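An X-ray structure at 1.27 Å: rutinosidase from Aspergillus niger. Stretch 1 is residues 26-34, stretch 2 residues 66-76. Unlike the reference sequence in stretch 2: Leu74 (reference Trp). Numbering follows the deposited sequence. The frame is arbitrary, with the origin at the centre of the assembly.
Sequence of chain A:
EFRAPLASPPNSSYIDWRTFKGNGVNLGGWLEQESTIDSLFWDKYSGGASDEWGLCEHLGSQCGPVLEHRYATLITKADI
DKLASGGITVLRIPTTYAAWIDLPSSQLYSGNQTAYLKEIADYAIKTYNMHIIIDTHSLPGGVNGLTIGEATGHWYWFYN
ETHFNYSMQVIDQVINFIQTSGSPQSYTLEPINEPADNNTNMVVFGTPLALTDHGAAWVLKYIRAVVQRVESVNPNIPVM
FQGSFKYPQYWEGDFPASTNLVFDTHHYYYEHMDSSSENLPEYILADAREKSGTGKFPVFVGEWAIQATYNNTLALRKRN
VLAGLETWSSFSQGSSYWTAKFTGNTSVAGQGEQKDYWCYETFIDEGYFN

Stretch 1 (26-34) NLGGWLEQE
Stretch 2 66-76: VLEHRYATLIT

An irregular segment, residues 26-34, lies against a helix that enters stretch 2 from earlier in the chain and covers residues 66-73, and against the loop that follows it. The closest CA pair sets the register: Trp30 CA and Tyr71 CA are 6.1 Å apart. Together the two stretches bury 504 Å², just over half of it through Trp30, Ile75 and Tyr71.

Trp30 is the centre. Its backbone sits at phi/psi -108/-66, and its CB points sideways, but chi1 t (175°) with chi2 38° brings the indole in against stretch 2. The ring does two jobs. At its edge, Trp30 NE1 donates to Tyr71 O at 2.9 Å and 175°, a nearly linear bond to a main-chain carbonyl of the helix. One face is covered by Ile75, at phi/psi -116/119 with chi1 and chi2 both m: Ile75 CB stands 3.8 Å from the centroid of the five-membered ring of Trp30, 11° off its normal, and Ile75 CG1 is 3.7 Å from Trp30 CG. A beta-branched side chain offers several carbons at once, and here Ile75 CG2 also reaches Leu27 CD1 at 4.1 Å, Leu27 being m,t. Leu74, which differs from the reference sequence, is t,p and places Leu74 CD2 4.0 Å from Trp30 CB.

Tyr71 is helical (-52/-45), with chi1 m and chi2 -31°. Its CB also points sideways, yet the ring end comes nearer and packs Tyr71 CD1 3.6 Å from Leu31 CD2, with Leu31 m,t. The phenol need not be left unsatisfied in a buried site: the O of one water accepts from Tyr71 OH (2.8 Å) and from Gln33 NE2 (3.1 Å) and donates to Leu31 O (2.8 Å).

Arg70 supplies the polar clamp. Its CB points toward stretch 1, and an extended chain (chi1 to chi3 t, chi4 87°) carries the guanidinium to Gly29 O, which accepts from Arg70 NE at 3.0 Å and from Arg70 NH2 at 2.9 Å, near the guanidinium plane. Gly29 has phi/psi 70/15, a positive phi that favours glycine; an ideal CB there would lie 3.9 Å from Arg70 NH2. Gly29 N donates to Glu32 OE1 at 2.9 Å, a bond within stretch 1 that links Gly29 to Glu32.

Gln33, m,m with chi3 -36°, points its CB toward the helix and uses both ends of its amide. Gln33 OE1 takes a weak bond from Arg70 NE at 2.8 Å, while Gln33 NE2 donates to Trp30 O at 2.9 Å. Gln33 CG rests 3.8 Å from Leu67 CD2.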

ATOM      1  N   ASN A  26      10.732 -16.804  15.413  1.00 10.80           N
ATOM      2  CA  ASN A  26      11.617 -15.833  16.069  1.00 11.03           C
ATOM      3  C   ASN A  26      11.685 -16.118  17.546  1.00 12.20           C
ATOM      4  O   ASN A  26      10.679 -16.491  18.163  1.00 13.84           O
ATOM      5  CB  ASN A  26      11.121 -14.413  15.905  1.00 11.58           C
ATOM      6  CG  ASN A  26      11.356 -13.907  14.492  1.00 11.85           C
ATOM      7  OD1 ASN A  26      12.446 -13.354  14.241  1.00 12.00           O
ATOM      8  ND2 ASN A  26      10.422 -14.146  13.567  1.00 11.03           N
ATOM      9  N   LEU A  27      12.881 -15.973  18.112  1.00 12.42           N
ATOM     10  CA  LEU A  27      13.063 -15.947  19.574  1.00 11.20           C
ATOM     11  C   LEU A  27      13.136 -14.478  19.978  1.00 12.91           C
ATOM     12  O   LEU A  27      14.170 -14.011  20.542  1.00 13.47           O
ATOM     13  CB  LEU A  27      14.275 -16.784  19.979  1.00 12.58           C
ATOM     14  CG  LEU A  27      14.322 -18.227  19.563  1.00 13.19           C
ATOM     15  CD1 LEU A  27      15.556 -18.926  20.096  1.00 13.99           C
ATOM     16  CD2 LEU A  27      13.067 -19.000  19.974  1.00 14.75           C
ATOM     17  N   GLY A  28      12.108 -13.699  19.691  1.00 12.62           N
ATOM     18  CA  GLY A  28      12.078 -12.291  20.016  1.00 12.67           C
ATOM     19  C   GLY A  28      11.818 -12.023  21.477  1.00 13.41           C
ATOM     20  O   GLY A  28      11.339 -12.888  22.206  1.00 14.72           O
ATOM     21  N   GLY A  29      12.106 -10.810  21.941  1.00 13.22           N
ATOM     22  CA  GLY A  29      11.830 -10.427  23.313  1.00 12.81           C
ATOM     23  C   GLY A  29      12.716 -11.126  24.302  1.00 14.77           C
ATOM     24  O   GLY A  29      12.442 -11.057  25.506  1.00 16.19           O
ATOM     25  N   TRP A  30      13.789 -11.738  23.833  1.00 13.64           N
ATOM     26  CA  TRP A  30      14.692 -12.589  24.661  1.00 13.15           C
ATOM     27  C   TRP A  30      16.009 -11.846  24.870  1.00 13.29           C
ATOM     28  O   TRP A  30      16.308 -11.426  26.014  1.00 13.64           O
ATOM     29  CB  TRP A  30      14.878 -13.937  24.023  1.00 12.22           C
ATOM     30  CG  TRP A  30      15.868 -14.830  24.709  1.00 13.36           C
ATOM     31  CD1 TRP A  30      16.089 -14.985  26.064  1.00 13.97           C
ATOM     32  CD2 TRP A  30      16.760 -15.749  24.068  1.00 13.51           C
ATOM     33  NE1 TRP A  30      17.064 -15.922  26.289  1.00 14.84           N
ATOM     34  CE2 TRP A  30      17.502 -16.415  25.076  1.00 14.87           C
ATOM     35  CE3 TRP A  30      17.028 -16.069  22.739  1.00 14.27           C
ATOM     36  CZ2 TRP A  30      18.441 -17.389  24.753  1.00 15.11           C
ATOM     37  CZ3 TRP A  30      17.983 -16.996  22.455  1.00 14.50           C
ATOM     38  CH2 TRP A  30      18.669 -17.678  23.435  1.00 15.88           C
ATOM     39  N   LEU A  31      16.743 -11.637  23.790  1.00 13.70           N
ATOM     40  CA  LEU A  31      18.015 -10.883  23.812  1.00 12.39           C
ATOM     41  C   LEU A  31      17.827  -9.415  23.404  1.00 12.81           C
ATOM     42  O   LEU A  31      18.781  -8.642  23.533  1.00 14.02           O
ATOM     43  CB  LEU A  31      19.052 -11.598  22.939  1.00 13.56           C
ATOM     44  CG  LEU A  31      19.263 -13.063  23.286  1.00 13.97           C
ATOM     45  CD1 LEU A  31      20.312 -13.717  22.385  1.00 14.12           C
ATOM     46  CD2 LEU A  31      19.645 -13.234  24.778  1.00 15.10           C
ATOM     47  N   GLU A  32      16.638  -9.028  22.970  1.00 11.97           N
ATOM     48  CA  GLU A  32      16.251  -7.634  22.751  1.00 13.23           C
ATOM     49  C   GLU A  32      14.865  -7.445  23.365  1.00 13.18           C
ATOM     50  O   GLU A  32      14.045  -8.397  23.197  1.00 15.67           O
ATOM     51  CB  GLU A  32      16.272  -7.300  21.254  1.00 14.09           C
ATOM     52  CG  GLU A  32      15.451  -8.209  20.327  1.00 15.42           C
ATOM     53  CD  GLU A  32      13.978  -7.916  20.195  1.00 14.64           C
ATOM     54  OE1 GLU A  32      13.218  -8.868  20.046  1.00 17.15           O
ATOM     55  OE2 GLU A  32      13.615  -6.710  20.142  1.00 16.54           O
ATOM     56  N   GLN A  33      14.614  -6.315  23.967  1.00 13.28           N
ATOM     57  CA  GLN A  33      13.380  -6.179  24.814  1.00 14.83           C
ATOM     58  C   GLN A  33      12.429  -5.198  24.132  1.00 13.24           C
ATOM     59  O   GLN A  33      12.863  -4.168  23.600  1.00 14.94           O
ATOM     60  CB  GLN A  33      13.737  -5.661  26.217  1.00 15.11           C
ATOM     61  CG  GLN A  33      14.889  -6.423  26.869  1.00 16.46           C
ATOM     62  CD  GLN A  33      14.700  -7.904  26.869  1.00 16.53           C
ATOM     63  OE1 GLN A  33      13.589  -8.464  27.026  1.00 16.45           O
ATOM     64  NE2 GLN A  33      15.798  -8.641  26.714  1.00 15.45           N
ATOM     65  N   GLU A  34      11.108  -5.504  24.229  1.00 14.65           N
ATOM     66  CA  GLU A  34      10.072  -4.612  23.708  1.00 14.76           C
ATOM     67  C   GLU A  34       8.855  -4.644  24.662  1.00 13.64           C
ATOM     68  O   GLU A  34       8.525  -5.710  25.131  1.00 15.46           O
ATOM     69  CB  GLU A  34       9.604  -5.075  22.318  1.00 16.70           C
ATOM     70  CG  GLU A  34      10.750  -5.168  21.302  1.00 16.80           C
ATOM     71  CD  GLU A  34      10.325  -5.719  19.948  1.00 16.71           C
ATOM     72  OE1 GLU A  34       9.155  -5.424  19.547  1.00 16.85           O
ATOM     73  OE2 GLU A  34      11.093  -6.467  19.357  1.00 15.68           O
ATOM     74  N   VAL A  66      18.924  -7.779  36.018  1.00 18.05           N
ATOM     75  CA  VAL A  66      17.524  -8.017  35.588  1.00 17.61           C
ATOM     76  C   VAL A  66      17.559  -8.688  34.211  1.00 18.51           C
ATOM     77  O   VAL A  66      16.888  -9.694  34.023  1.00 18.67           O
ATOM     78  CB  VAL A  66      16.713  -6.722  35.580  1.00 18.13           C
ATOM     79  CG1 VAL A  66      15.430  -6.881  34.789  1.00 20.64           C
ATOM     80  CG2 VAL A  66      16.401  -6.248  36.993  1.00 18.86           C
ATOM     81  N   LEU A  67      18.378  -8.145  33.297  1.00 18.17           N
ATOM     82  CA  LEU A  67      18.380  -8.726  31.927  1.00 17.11           C
ATOM     83  C   LEU A  67      19.015 -10.110  31.928  1.00 16.78           C
ATOM     84  O   LEU A  67      18.536 -11.004  31.206  1.00 15.83           O
ATOM     85  CB  LEU A  67      19.049  -7.747  30.947  1.00 16.65           C
ATOM     86  CG  LEU A  67      18.228  -6.497  30.719  1.00 16.89           C
ATOM     87  CD1 LEU A  67      18.945  -5.531  29.783  1.00 17.12           C
ATOM     88  CD2 LEU A  67      16.850  -6.838  30.149  1.00 19.03           C
ATOM     89  N   GLU A  68      20.131 -10.324  32.656  1.00 16.28           N
ATOM     90  CA  GLU A  68      20.779 -11.638  32.685  1.00 16.56           C
ATOM     91  C   GLU A  68      19.781 -12.691  33.164  1.00 17.17           C
ATOM     92  O   GLU A  68      19.765 -13.834  32.681  1.00 18.57           O
ATOM     93  CB  GLU A  68      21.984 -11.621  33.625  1.00 18.21           C
ATOM     94  CG  GLU A  68      23.179 -10.854  33.067  1.00 18.63           C
ATOM     95  CD  GLU A  68      23.943 -11.455  31.895  1.00 17.91           C
ATOM     96  OE1 GLU A  68      23.714 -12.626  31.595  1.00 20.34           O
ATOM     97  OE2 GLU A  68      24.787 -10.743  31.288  1.00 19.58           O
ATOM     98  N   HIS A  69      18.941 -12.325  34.140  1.00 18.24           N
ATOM     99  CA  HIS A  69      17.936 -13.287  34.647  1.00 19.79           C
ATOM    100  C   HIS A  69      16.961 -13.643  33.511  1.00 18.10           C
ATOM    101  O   HIS A  69      16.641 -14.824  33.318  1.00 19.36           O
ATOM    102  CB  HIS A  69      17.210 -12.711  35.871  1.00 19.93           C
ATOM    103  CG  HIS A  69      16.128 -13.618  36.334  1.00 22.55           C
ATOM    104  ND1 HIS A  69      16.408 -14.777  37.029  1.00 30.42           N
ATOM    105  CD2 HIS A  69      14.795 -13.598  36.115  1.00 26.00           C
ATOM    106  CE1 HIS A  69      15.271 -15.392  37.314  1.00 25.94           C
ATOM    107  NE2 HIS A  69      14.272 -14.714  36.761  1.00 29.58           N
ATOM    108  N   ARG A  70      16.491 -12.646  32.761  1.00 17.30           N
ATOM    109  CA  ARG A  70      15.599 -12.917  31.613  1.00 15.58           C
ATOM    110  C   ARG A  70      16.311 -13.759  30.565  1.00 15.34           C
ATOM    111  O   ARG A  70      15.685 -14.688  29.991  1.00 16.73           O
ATOM    112  CB  ARG A  70      15.111 -11.595  31.037  1.00 16.45           C
ATOM    113  CG  ARG A  70      14.073 -11.766  29.916  1.00 17.89           C
ATOM    114  CD  ARG A  70      13.363 -10.486  29.580  1.00 18.23           C
ATOM    115  NE  ARG A  70      12.427 -10.578  28.483  1.00 17.66           N
ATOM    116  CZ  ARG A  70      11.138 -10.943  28.571  1.00 20.14           C
ATOM    117  NH1 ARG A  70      10.650 -11.319  29.756  1.00 19.15           N
ATOM    118  NH2 ARG A  70      10.377 -10.985  27.497  1.00 18.13           N
ATOM    119  N   TYR A  71      17.555 -13.420  30.224  1.00 15.68           N
ATOM    120  CA  TYR A  71      18.319 -14.249  29.250  1.00 16.39           C
ATOM    121  C   TYR A  71      18.332 -15.728  29.661  1.00 16.54           C
ATOM    122  O   TYR A  71      18.199 -16.655  28.873  1.00 17.46           O
ATOM    123  CB  TYR A  71      19.761 -13.770  29.047  1.00 16.24           C
ATOM    124  CG  TYR A  71      19.930 -12.305  28.694  1.00 15.33           C
ATOM    125  CD1 TYR A  71      18.969 -11.622  27.960  1.00 15.04           C
ATOM    126  CD2 TYR A  71      21.117 -11.656  28.936  1.00 15.87           C
ATOM    127  CE1 TYR A  71      19.079 -10.282  27.653  1.00 14.30           C
ATOM    128  CE2 TYR A  71      21.288 -10.343  28.567  1.00 15.20           C
ATOM    129  CZ  TYR A  71      20.294  -9.646  27.887  1.00 14.47           C
ATOM    130  OH  TYR A  71      20.467  -8.328  27.549  1.00 14.98           O
ATOM    131  N   ALA A  72      18.592 -15.948  30.953  1.00 18.07           N
ATOM    132  CA  ALA A  72      18.724 -17.318  31.472  1.00 18.56           C
ATOM    133  C   ALA A  72      17.390 -18.049  31.567  1.00 19.09           C
ATOM    134  O   ALA A  72      17.440 -19.295  31.544  1.00 23.38           O
ATOM    135  CB  ALA A  72      19.382 -17.184  32.839  1.00 19.60           C
ATOM    136  N   THR A  73      16.263 -17.380  31.636  1.00 19.99           N
ATOM    137  CA  THR A  73      14.987 -18.036  31.963  1.00 20.43           C
ATOM    138  C   THR A  73      13.921 -17.968  30.878  1.00 22.39           C
ATOM    139  O   THR A  73      13.097 -18.888  30.836  1.00 21.94           O
ATOM    140  CB  THR A  73      14.428 -17.475  33.254  1.00 20.20           C
ATOM    141  OG1 THR A  73      14.182 -16.083  33.106  1.00 23.39           O
ATOM    142  CG2 THR A  73      15.325 -17.795  34.432  1.00 23.78           C
ATOM    143  N   LEU A  74      13.898 -16.975  30.007  1.00 19.76           N
ATOM    144  CA  LEU A  74      12.730 -16.827  29.097  1.00 19.16           C
ATOM    145  C   LEU A  74      12.717 -17.935  28.049  1.00 18.55           C
ATOM    146  O   LEU A  74      11.648 -18.494  27.752  1.00 19.77           O
ATOM    147  CB  LEU A  74      12.765 -15.468  28.405  1.00 20.44           C
ATOM    148  CG  LEU A  74      11.559 -15.173  27.507  1.00 22.67           C
ATOM    149  CD1 LEU A  74      10.293 -14.842  28.321  1.00 23.21           C
ATOM    150  CD2 LEU A  74      11.822 -14.028  26.551  1.00 24.33           C
ATOM    151  N   ILE A  75      13.868 -18.196  27.417  1.00 17.78           N
ATOM    152  CA  ILE A  75      14.013 -19.247  26.371  1.00 18.23           C
ATOM    153  C   ILE A  75      14.968 -20.290  26.875  1.00 20.54           C
ATOM    154  O   ILE A  75      16.136 -19.987  27.163  1.00 20.58           O
ATOM    155  CB  ILE A  75      14.457 -18.698  24.997  1.00 17.64           C
ATOM    156  CG1 ILE A  75      13.466 -17.660  24.488  1.00 19.21           C
ATOM    157  CG2 ILE A  75      14.725 -19.831  24.011  1.00 19.00           C
ATOM    158  CD1 ILE A  75      12.091 -18.172  24.138  1.00 18.57           C
ATOM    159  N   THR A  76      14.501 -21.533  27.006  1.00 20.96           N
ATOM    160  CA  THR A  76      15.338 -22.639  27.481  1.00 20.31           C
ATOM    161  C   THR A  76      15.271 -23.803  26.515  1.00 20.83           C
ATOM    162  O   THR A  76      14.575 -23.778  25.502  1.00 19.72           O
ATOM    163  CB  THR A  76      14.895 -23.063  28.896  1.00 23.14           C
ATOM    164  OG1 THR A  76      13.634 -23.708  28.703  1.00 24.06           O
ATOM    165  CG2 THR A  76      14.808 -21.906  29.862  1.00 24.79           C
TER
HETATM  166  O   HOH W   1      18.459  -7.276  25.956  1.00 14.62           O